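NADP-dependent 2-hydroxyacid dehydrogenase (Rhizobium etli, PDB 4XCV) binds NADPH and probably catalyses the NADPH-dependent interconversion of 2-oxoacids and 2-hydroxyacids, as a member of the D-isomer-specific 2-hydroxyacid dehydrogenase family. Local coordinates at residues N165-S170 against A192-L197. Residues are numbered along the deposited sequence; the frame is centred on the assembly and turned at random. Where two conformers were deposited one is given.
Sequences NVIGWS and AKTDIL. With NDP (NADPH dihydro-nicotinamide-adenine-dinucleotide phosphate), chain B.
Ile167 reaches the 192-197 segment through its terminal methyl. Its CD1 lies 3.6 Å from Lys193 CB and 3.6 Å from Thr194 OG1. A chi1 of 62° tucks CG1 into the gap flanked by N and C of its own backbone, and the extended chi2 of 178° carries CD1 straight out to the turn. The contact on Lys193 is made at the base of its side chain, whose outer part is deposited in two conformers. All of this is van der Waals contact, and no hydrogen bond joins the two segments.

The polar ends turn to other partners. In the conformer given, Lys193 NZ forms a salt bridge with Glu180. Thr194 OG1 is hydrogen-bonded to the carbonyl oxygen of Phe190, whose side chain also touches Ile167.

Strands 165-169 and 196-199 are not neighbours in the parallel Rossmann-type sheet. Strand 142-146 runs between them, and Ile167 bonds through its backbone to Val143 and Val145. The contact therefore joins the sheet to the turn that leads from helix 187-192 into strand 196-199.

The far end of strand 165-169 meets the cofactor. The adenine C2A lies over one face of the Trp169 ring, 3.3 Å from CZ3. Ser170 CB comes 3.6 Å from the ribose O3B of NADPH.

The chemistry implies a division of labour along strand 165-169 and the residue that follows it: Ile167 makes an apolar contact with the turn, while Trp169 and Ser170 line the adenosine part of the NADPH pocket.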
ATOM      1  N   ASN A 165       7.675  -8.973  -7.486  1.00 10.96           N
ATOM      2  CA  ASN A 165       8.353 -10.281  -7.451  1.00 11.52           C
ATOM      3  C   ASN A 165       8.747 -10.461  -5.987  1.00 10.82           C
ATOM      4  O   ASN A 165       9.208  -9.520  -5.367  1.00 11.40           O
ATOM      5  CB  ASN A 165       9.575 -10.283  -8.380  1.00 12.67           C
ATOM      6  CG  ASN A 165      10.185 -11.640  -8.489  1.00 14.10           C
ATOM      7  OD1 ASN A 165       9.493 -12.608  -8.790  1.00 15.95           O
ATOM      8  ND2 ASN A 165      11.452 -11.742  -8.207  1.00 14.72           N
ATOM      9  N   VAL A 166       8.515 -11.642  -5.429  1.00 10.74           N
ATOM     10  CA  VAL A 166       8.816 -11.889  -4.038  1.00 10.47           C
ATOM     11  C   VAL A 166       9.620 -13.158  -3.904  1.00 10.62           C
ATOM     12  O   VAL A 166       9.313 -14.152  -4.524  1.00 11.40           O
ATOM     13  CB  VAL A 166       7.516 -11.997  -3.199  1.00 10.41           C
ATOM     14  CG1 VAL A 166       7.843 -12.189  -1.723  1.00 10.84           C
ATOM     15  CG2 VAL A 166       6.615 -10.774  -3.412  1.00 10.70           C
ATOM     16  N   ILE A 167      10.636 -13.101  -3.051  1.00  9.87           N
ATOM     17  CA  ILE A 167      11.420 -14.279  -2.673  1.00 10.25           C
ATOM     18  C   ILE A 167      11.464 -14.318  -1.145  1.00  9.77           C
ATOM     19  O   ILE A 167      11.213 -13.301  -0.492  1.00  9.97           O
ATOM     20  CB  ILE A 167      12.820 -14.285  -3.298  1.00 10.91           C
ATOM     21  CG1 ILE A 167      13.660 -13.096  -2.848  1.00 11.21           C
ATOM     22  CG2 ILE A 167      12.683 -14.304  -4.802  1.00 11.57           C
ATOM     23  CD1 ILE A 167      15.088 -13.051  -3.385  1.00 11.88           C
ATOM     24  N   GLY A 168      11.758 -15.489  -0.564  1.00  9.92           N
ATOM     25  CA  GLY A 168      11.791 -15.608   0.889  1.00  9.72           C
ATOM     26  C   GLY A 168      12.964 -16.380   1.408  1.00  9.72           C
ATOM     27  O   GLY A 168      13.587 -17.189   0.713  1.00 10.32           O
ATOM     28  N   TRP A 169      13.257 -16.113   2.676  1.00  9.65           N
ATOM     29  CA  TRP A 169      14.372 -16.728   3.357  1.00 10.12           C
ATOM     30  C   TRP A 169      13.907 -17.078   4.780  1.00  9.95           C
ATOM     31  O   TRP A 169      13.262 -16.287   5.452  1.00  9.99           O
ATOM     32  CB  TRP A 169      15.542 -15.746   3.386  1.00 10.70           C
ATOM     33  CG  TRP A 169      16.780 -16.222   4.109  1.00 11.62           C
ATOM     34  CD1 TRP A 169      17.781 -16.996   3.575  1.00 12.67           C
ATOM     35  CD2 TRP A 169      17.195 -15.927   5.445  1.00 11.90           C
ATOM     36  NE1 TRP A 169      18.796 -17.161   4.487  1.00 13.81           N
ATOM     37  CE2 TRP A 169      18.460 -16.513   5.644  1.00 12.82           C
ATOM     38  CE3 TRP A 169      16.663 -15.182   6.493  1.00 11.83           C
ATOM     39  CZ2 TRP A 169      19.185 -16.378   6.831  1.00 13.09           C
ATOM     40  CZ3 TRP A 169      17.389 -15.042   7.640  1.00 12.53           C
ATOM     41  CH2 TRP A 169      18.624 -15.628   7.815  1.00 12.79           C
ATOM     42  N   SER A 170      14.257 -18.278   5.207  1.00 10.01           N
ATOM     43  CA  SER A 170      13.930 -18.741   6.572  1.00 10.30           C
ATOM     44  C   SER A 170      14.901 -19.797   6.972  1.00 10.94           C
ATOM     45  O   SER A 170      15.725 -20.229   6.184  1.00 11.09           O
ATOM     46  CB  SER A 170      12.494 -19.222   6.651  1.00 10.28           C
ATOM     47  OG  SER A 170      12.187 -20.212   5.703  1.00 10.57           O
ATOM     48  N   ALA A 192      21.626 -11.045  -2.721  1.00 14.48           N
ATOM     49  CA  ALA A 192      22.028 -10.553  -4.036  1.00 15.57           C
ATOM     50  C   ALA A 192      20.897 -10.394  -5.030  1.00 15.58           C
ATOM     51  O   ALA A 192      21.042  -9.638  -6.007  1.00 17.08           O
ATOM     52  CB  ALA A 192      23.084 -11.483  -4.612  1.00 16.15           C
ATOM     53  N   LYS A 193      19.787 -11.079  -4.784  1.00 15.80           N
ATOM     54  CA  LYS A 193      18.573 -10.984  -5.592  1.00 16.41           C
ATOM     55  C   LYS A 193      17.558  -9.980  -5.079  1.00 15.22           C
ATOM     56  O   LYS A 193      16.541  -9.784  -5.725  1.00 15.39           O
ATOM     57  CB  LYS A 193      17.856 -12.369  -5.612  1.00 18.25           C
ATOM     58  CG  LYS A 193      18.592 -13.487  -6.299  1.00 20.87           C
ATOM     59  CD  LYS A 193      17.971 -14.869  -6.065  0.50 21.26           C
ATOM     60  CE  LYS A 193      16.536 -14.996  -6.568  0.50 21.45           C
ATOM     61  NZ  LYS A 193      16.449 -15.216  -8.038  0.50 23.10           N
ATOM     62  N   THR A 194      17.806  -9.405  -3.916  1.00 13.57           N
ATOM     63  CA  THR A 194      16.813  -8.594  -3.199  1.00 12.68           C
ATOM     64  C   THR A 194      17.018  -7.084  -3.426  1.00 12.38           C
ATOM     65  O   THR A 194      18.097  -6.570  -3.176  1.00 13.22           O
ATOM     66  CB  THR A 194      16.857  -8.911  -1.702  1.00 12.37           C
ATOM     67  OG1 THR A 194      16.504 -10.277  -1.512  1.00 12.92           O
ATOM     68  CG2 THR A 194      15.901  -8.067  -0.934  1.00 11.96           C
ATOM     69  N   ASP A 195      15.952  -6.433  -3.874  1.00 11.91           N
ATOM     70  CA  ASP A 195      15.889  -4.960  -3.992  1.00 12.19           C
ATOM     71  C   ASP A 195      15.337  -4.298  -2.712  1.00 11.54           C
ATOM     72  O   ASP A 195      15.803  -3.241  -2.321  1.00 12.21           O
ATOM     73  CB  ASP A 195      15.023  -4.568  -5.170  1.00 12.60           C
ATOM     74  CG  ASP A 195      15.549  -5.086  -6.480  1.00 13.65           C
ATOM     75  OD1 ASP A 195      16.748  -4.839  -6.808  1.00 15.08           O
ATOM     76  OD2 ASP A 195      14.749  -5.720  -7.222  1.00 13.84           O
ATOM     77  N   ILE A 196      14.282  -4.878  -2.154  1.00 10.51           N
ATOM     78  CA  ILE A 196      13.709  -4.397  -0.886  1.00 10.27           C
ATOM     79  C   ILE A 196      13.723  -5.556   0.098  1.00  9.99           C
ATOM     80  O   ILE A 196      13.077  -6.567  -0.125  1.00 10.40           O
ATOM     81  CB  ILE A 196      12.251  -3.870  -1.079  1.00 10.51           C
ATOM     82  CG1 ILE A 196      12.141  -2.797  -2.172  1.00 11.32           C
ATOM     83  CG2 ILE A 196      11.705  -3.431   0.274  1.00 10.34           C
ATOM     84  CD1 ILE A 196      10.706  -2.336  -2.368  1.00 11.96           C
ATOM     85  N   LEU A 197      14.516  -5.406   1.161  1.00 10.12           N
ATOM     86  CA  LEU A 197      14.602  -6.421   2.197  1.00 10.31           C
ATOM     87  C   LEU A 197      13.516  -6.120   3.225  1.00  9.95           C
ATOM     88  O   LEU A 197      13.500  -5.008   3.744  1.00 10.16           O
ATOM     89  CB  LEU A 197      15.982  -6.384   2.848  0.50 10.64           C
ATOM     90  CG  LEU A 197      16.316  -7.451   3.910  0.50 10.69           C
ATOM     91  CD1 LEU A 197      17.832  -7.388   4.183  0.50 11.16           C
ATOM     92  CD2 LEU A 197      15.498  -7.350   5.209  0.50 10.45           C
TER
HETATM   93  PA  NDP B 401       7.250 -16.988  13.581  1.00 10.13           P
HETATM   94  O1A NDP B 401       5.928 -17.484  13.085  1.00 10.59           O
HETATM   95  O2A NDP B 401       7.930 -17.656  14.758  1.00 11.81           O
HETATM   96  O5B NDP B 401       8.241 -16.993  12.325  1.00  9.86           O
HETATM   97  C5B NDP B 401       9.628 -16.705  12.531  1.00 10.21           C
HETATM   98  C4B NDP B 401      10.317 -16.863  11.196  1.00  9.66           C
HETATM   99  O4B NDP B 401      11.672 -16.453  11.356  1.00  9.81           O
HETATM  100  C3B NDP B 401      10.314 -18.295  10.717  1.00  9.27           C
HETATM  101  O3B NDP B 401      10.159 -18.341   9.284  1.00  9.61           O
HETATM  102  C2B NDP B 401      11.694 -18.736  11.125  1.00  9.45           C
HETATM  103  O2B NDP B 401      12.261 -19.813  10.329  1.00 10.19           O
HETATM  104  C1B NDP B 401      12.501 -17.465  10.870  1.00  9.23           C
HETATM  105  N9A NDP B 401      13.787 -17.446  11.569  1.00  9.95           N
HETATM  106  C8A NDP B 401      13.945 -17.501  12.906  1.00 10.27           C
HETATM  107  N7A NDP B 401      15.282 -17.568  13.193  1.00 10.85           N
HETATM  108  C5A NDP B 401      15.933 -17.596  11.991  1.00 10.80           C
HETATM  109  C6A NDP B 401      17.272 -17.730  11.624  1.00 11.96           C
HETATM  110  N6A NDP B 401      18.242 -17.781  12.538  1.00 14.36           N
HETATM  111  N1A NDP B 401      17.566 -17.754  10.319  1.00 12.10           N
HETATM  112  C2A NDP B 401      16.593 -17.668   9.386  1.00 11.26           C
HETATM  113  N3A NDP B 401      15.283 -17.551   9.660  1.00 10.68           N
HETATM  114  C4A NDP B 401      15.002 -17.513  10.981  1.00 10.42           C
HETATM  115  O3  NDP B 401       7.152 -15.425  13.947  1.00 10.10           O
HETATM  116  PN  NDP B 401       6.112 -14.316  13.422  1.00 10.01           P
HETATM  117  O1N NDP B 401       6.144 -14.356  11.931  1.00  9.85           O
HETATM  118  O2N NDP B 401       4.810 -14.481  14.046  1.00 11.10           O
HETATM  119  O5D NDP B 401       6.759 -13.004  14.012  1.00 10.24           O
HETATM  120  C5D NDP B 401       8.114 -12.649  13.698  1.00 10.87           C
HETATM  121  C4D NDP B 401       8.551 -11.601  14.729  1.00 11.16           C
HETATM  122  O4D NDP B 401       7.883 -10.371  14.490  1.00 10.95           O
HETATM  123  C3D NDP B 401       8.211 -11.914  16.160  1.00 12.09           C
HETATM  124  O3D NDP B 401       9.188 -12.786  16.755  1.00 14.52           O
HETATM  125  C2D NDP B 401       8.161 -10.551  16.830  1.00 12.13           C
HETATM  126  O2D NDP B 401       9.445 -10.264  17.433  1.00 16.05           O
HETATM  127  C1D NDP B 401       7.973  -9.591  15.691  1.00 10.88           C
HETATM  128  N1N NDP B 401       6.759  -8.770  15.739  1.00 10.24           N
HETATM  129  C2N NDP B 401       6.837  -7.407  15.615  1.00 11.17           C
HETATM  130  C3N NDP B 401       5.746  -6.619  15.758  1.00 12.05           C
HETATM  131  C7N NDP B 401       5.791  -5.190  15.590  1.00 14.49           C
HETATM  132  O7N NDP B 401       4.847  -4.536  16.094  1.00 21.82           O
HETATM  133  N7N NDP B 401       6.740  -4.559  14.923  1.00 12.74           N
HETATM  134  C4N NDP B 401       4.417  -7.231  15.976  1.00 11.78           C
HETATM  135  C5N NDP B 401       4.456  -8.680  16.053  1.00 11.23           C
HETATM  136  C6N NDP B 401       5.544  -9.414  15.975  1.00 11.02           C
HETATM  137  P2B NDP B 401      11.497 -21.242  10.256  1.00 10.69           P
HETATM  138  O1X NDP B 401      12.470 -22.160   9.591  1.00 12.16           O
HETATM  139  O2X NDP B 401      11.192 -21.618  11.696  1.00 12.34           O
HETATM  140  O3X NDP B 401      10.240 -21.020   9.521  1.00 12.18           O